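Local structure of trehalose-6-phosphate phosphatase related protein (Thermoplasma acidophilum, 1U02) at residues D83-V88 and R155-N160. The protein removes the phosphate from trehalose 6-phosphate in a magnesium-dependent reaction, releasing free trehalose. Sequence-based numbering, arbitrary orientation.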
ATOM      1  N   ASP A  83      -2.303  16.271   6.672  1.00 17.85           N
ATOM      2  CA  ASP A  83      -3.378  16.361   7.648  1.00 18.92           C
ATOM      3  C   ASP A  83      -4.366  17.475   7.306  1.00 18.81           C
ATOM      4  O   ASP A  83      -5.462  17.530   7.864  1.00 17.55           O
ATOM      5  CB  ASP A  83      -2.821  16.522   9.069  1.00 21.90           C
ATOM      6  CG  ASP A  83      -1.826  17.648   9.187  1.00 24.83           C
ATOM      7  OD1 ASP A  83      -0.959  17.771   8.303  1.00 23.84           O
ATOM      8  OD2 ASP A  83      -1.904  18.400  10.180  1.00 28.09           O
ATOM      9  N   ARG A  84      -3.990  18.343   6.368  1.00 19.17           N
ATOM     10  CA  ARG A  84      -4.871  19.429   5.940  1.00 20.08           C
ATOM     11  C   ARG A  84      -6.087  18.846   5.233  1.00 20.98           C
ATOM     12  O   ARG A  84      -7.116  19.512   5.107  1.00 19.44           O
ATOM     13  CB  ARG A  84      -4.150  20.365   4.961  1.00 20.72           C
ATOM     14  CG  ARG A  84      -2.997  21.160   5.557  1.00 24.42           C
ATOM     15  CD  ARG A  84      -2.243  21.904   4.460  1.00 28.14           C
ATOM     16  NE  ARG A  84      -1.630  20.978   3.507  1.00 29.56           N
ATOM     17  CZ  ARG A  84      -1.004  21.347   2.393  1.00 31.30           C
ATOM     18  NH1 ARG A  84      -0.904  22.634   2.075  1.00 30.70           N
ATOM     19  NH2 ARG A  84      -0.466  20.427   1.602  1.00 27.45           N
ATOM     20  N   PHE A  85      -5.956  17.603   4.774  1.00 18.98           N
ATOM     21  CA  PHE A  85      -7.028  16.918   4.053  1.00 19.45           C
ATOM     22  C   PHE A  85      -7.966  16.052   4.899  1.00 18.54           C
ATOM     23  O   PHE A  85      -8.881  15.434   4.361  1.00 19.63           O
ATOM     24  CB  PHE A  85      -6.424  16.054   2.938  1.00 18.28           C
ATOM     25  CG  PHE A  85      -5.880  16.846   1.784  1.00 18.18           C
ATOM     26  CD1 PHE A  85      -6.708  17.219   0.725  1.00 18.23           C
ATOM     27  CD2 PHE A  85      -4.540  17.229   1.754  1.00 19.77           C
ATOM     28  CE1 PHE A  85      -6.209  17.963  -0.352  1.00 18.56           C
ATOM     29  CE2 PHE A  85      -4.028  17.975   0.682  1.00 19.62           C
ATOM     30  CZ  PHE A  85      -4.867  18.340  -0.372  1.00 19.12           C
ATOM     31  N   LEU A  86      -7.749  15.998   6.208  1.00 19.33           N
ATOM     32  CA  LEU A  86      -8.606  15.180   7.065  1.00 20.88           C
ATOM     33  C   LEU A  86     -10.096  15.524   6.957  1.00 20.47           C
ATOM     34  O   LEU A  86     -10.936  14.632   6.850  1.00 19.89           O
ATOM     35  CB  LEU A  86      -8.154  15.277   8.529  1.00 20.75           C
ATOM     36  CG  LEU A  86      -6.795  14.640   8.845  1.00 20.62           C
ATOM     37  CD1 LEU A  86      -6.437  14.865  10.311  1.00 21.83           C
ATOM     38  CD2 LEU A  86      -6.843  13.147   8.535  1.00 20.17           C
ATOM     39  N   GLY A  87     -10.430  16.810   6.987  1.00 20.02           N
ATOM     40  CA  GLY A  87     -11.830  17.188   6.882  1.00 19.67           C
ATOM     41  C   GLY A  87     -12.399  16.886   5.504  1.00 21.06           C
ATOM     42  O   GLY A  87     -13.582  16.567   5.358  1.00 20.30           O
ATOM     43  N   VAL A  88     -11.548  16.978   4.488  1.00 19.44           N
ATOM     44  CA  VAL A  88     -11.960  16.728   3.112  1.00 19.61           C
ATOM     45  C   VAL A  88     -12.461  15.304   2.898  1.00 17.79           C
ATOM     46  O   VAL A  88     -13.560  15.091   2.391  1.00 16.49           O
ATOM     47  CB  VAL A  88     -10.798  17.000   2.134  1.00 20.53           C
ATOM     48  CG1 VAL A  88     -11.236  16.701   0.708  1.00 21.91           C
ATOM     49  CG2 VAL A  88     -10.364  18.449   2.255  1.00 24.96           C
ATOM     50  N   ARG A 155      -7.340  10.228  -3.265  1.00 13.15           N
ATOM     51  CA  ARG A 155      -6.285  10.352  -2.280  1.00 13.26           C
ATOM     52  C   ARG A 155      -5.650  11.739  -2.271  1.00 12.85           C
ATOM     53  O   ARG A 155      -6.052  12.623  -3.029  1.00 11.61           O
ATOM     54  CB  ARG A 155      -5.226   9.281  -2.560  1.00 15.46           C
ATOM     55  CG  ARG A 155      -4.603   9.394  -3.940  1.00 14.91           C
ATOM     56  CD  ARG A 155      -3.735   8.191  -4.307  1.00 16.82           C
ATOM     57  NE  ARG A 155      -2.874   8.507  -5.447  1.00 22.38           N
ATOM     58  CZ  ARG A 155      -2.047   7.651  -6.042  1.00 24.19           C
ATOM     59  NH1 ARG A 155      -1.957   6.398  -5.618  1.00 19.95           N
ATOM     60  NH2 ARG A 155      -1.292   8.060  -7.056  1.00 26.44           N
ATOM     61  N   VAL A 156      -4.662  11.921  -1.399  1.00 12.12           N
ATOM     62  CA  VAL A 156      -3.959  13.197  -1.290  1.00 13.73           C
ATOM     63  C   VAL A 156      -3.123  13.427  -2.552  1.00 13.64           C
ATOM     64  O   VAL A 156      -2.365  12.556  -2.974  1.00 13.05           O
ATOM     65  CB  VAL A 156      -3.028  13.214  -0.047  1.00 13.53           C
ATOM     66  CG1 VAL A 156      -2.171  14.479  -0.050  1.00 15.60           C
ATOM     67  CG2 VAL A 156      -3.860  13.153   1.225  1.00 14.21           C
ATOM     68  N   PRO A 157      -3.256  14.606  -3.179  1.00 14.39           N
ATOM     69  CA  PRO A 157      -2.477  14.874  -4.391  1.00 16.43           C
ATOM     70  C   PRO A 157      -0.961  14.725  -4.185  1.00 15.69           C
ATOM     71  O   PRO A 157      -0.425  15.104  -3.145  1.00 16.42           O
ATOM     72  CB  PRO A 157      -2.868  16.312  -4.743  1.00 17.86           C
ATOM     73  CG  PRO A 157      -4.283  16.417  -4.227  1.00 17.30           C
ATOM     74  CD  PRO A 157      -4.177  15.718  -2.884  1.00 15.83           C
ATOM     75  N   GLY A 158      -0.287  14.147  -5.175  1.00 16.68           N
ATOM     76  CA  GLY A 158       1.158  14.004  -5.115  1.00 17.54           C
ATOM     77  C   GLY A 158       1.782  12.847  -4.354  1.00 19.43           C
ATOM     78  O   GLY A 158       3.010  12.750  -4.322  1.00 19.34           O
ATOM     79  N   VAL A 159       0.986  11.967  -3.750  1.00 18.63           N
ATOM     80  CA  VAL A 159       1.582  10.851  -3.012  1.00 20.62           C
ATOM     81  C   VAL A 159       2.447  10.002  -3.943  1.00 19.14           C
ATOM     82  O   VAL A 159       2.096   9.786  -5.101  1.00 20.81           O
ATOM     83  CB  VAL A 159       0.502   9.968  -2.343  1.00 21.02           C
ATOM     84  CG1 VAL A 159      -0.250  10.790  -1.302  1.00 23.64           C
ATOM     85  CG2 VAL A 159      -0.464   9.419  -3.384  1.00 21.33           C
ATOM     86  N   ASN A 160       3.573   9.517  -3.428  1.00 20.03           N
ATOM     87  CA  ASN A 160       4.509   8.727  -4.227  1.00 19.48           C
ATOM     88  C   ASN A 160       5.333   7.758  -3.361  1.00 19.36           C
ATOM     89  O   ASN A 160       6.158   8.194  -2.558  1.00 17.56           O
ATOM     90  CB  ASN A 160       5.450   9.694  -4.960  1.00 22.03           C
ATOM     91  CG  ASN A 160       6.326   9.005  -5.984  1.00 23.34           C
ATOM     92  OD1 ASN A 160       7.034   8.048  -5.676  1.00 23.63           O
ATOM     93  ND2 ASN A 160       6.289   9.500  -7.215  1.00 28.00           N
TER
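Phe85 meets Val156 and Pro157 where the two connections between the core and cap domains of this HAD-family phosphatase pass each other. The chain leaves the core sheet after strand 75-78 and enters the cap through a 3-10 turn leading into helix 86-96; it returns from cap strand 151-155 through a type II beta turn, Val156 to Val159, ahead of helix 161-169. The contact thus illustrates how two linker segments can meet through apolar side chains, here round a single aromatic ring. With CG anti to its own carbonyl carbon (chi1 -72°), Phe85 extends its ring to the returning chain, and its two partners meet different carbons of the ring, both obliquely. Val156 uses the methyl CG1, 4.0 Å from Phe85 CE2, while its CG2 lies a little farther off, 4.2 Å from Phe85 CD2. Were Phe85 replaced by an alanine, the Val156 methyls and Pro157 CD would probably lose this aromatic neighbour and the two segments the packing between them. On the cap side the returning linker is bonded to Glu144, its OE1 accepting a hydrogen bond from Gly158 N and its OE2 forming a salt bridge with Arg155 NE. Farther round the ring, Pro157 presents its CD carbon, 3.7 Å from Phe85 CZ and 3.9 Å from Phe85 CE1.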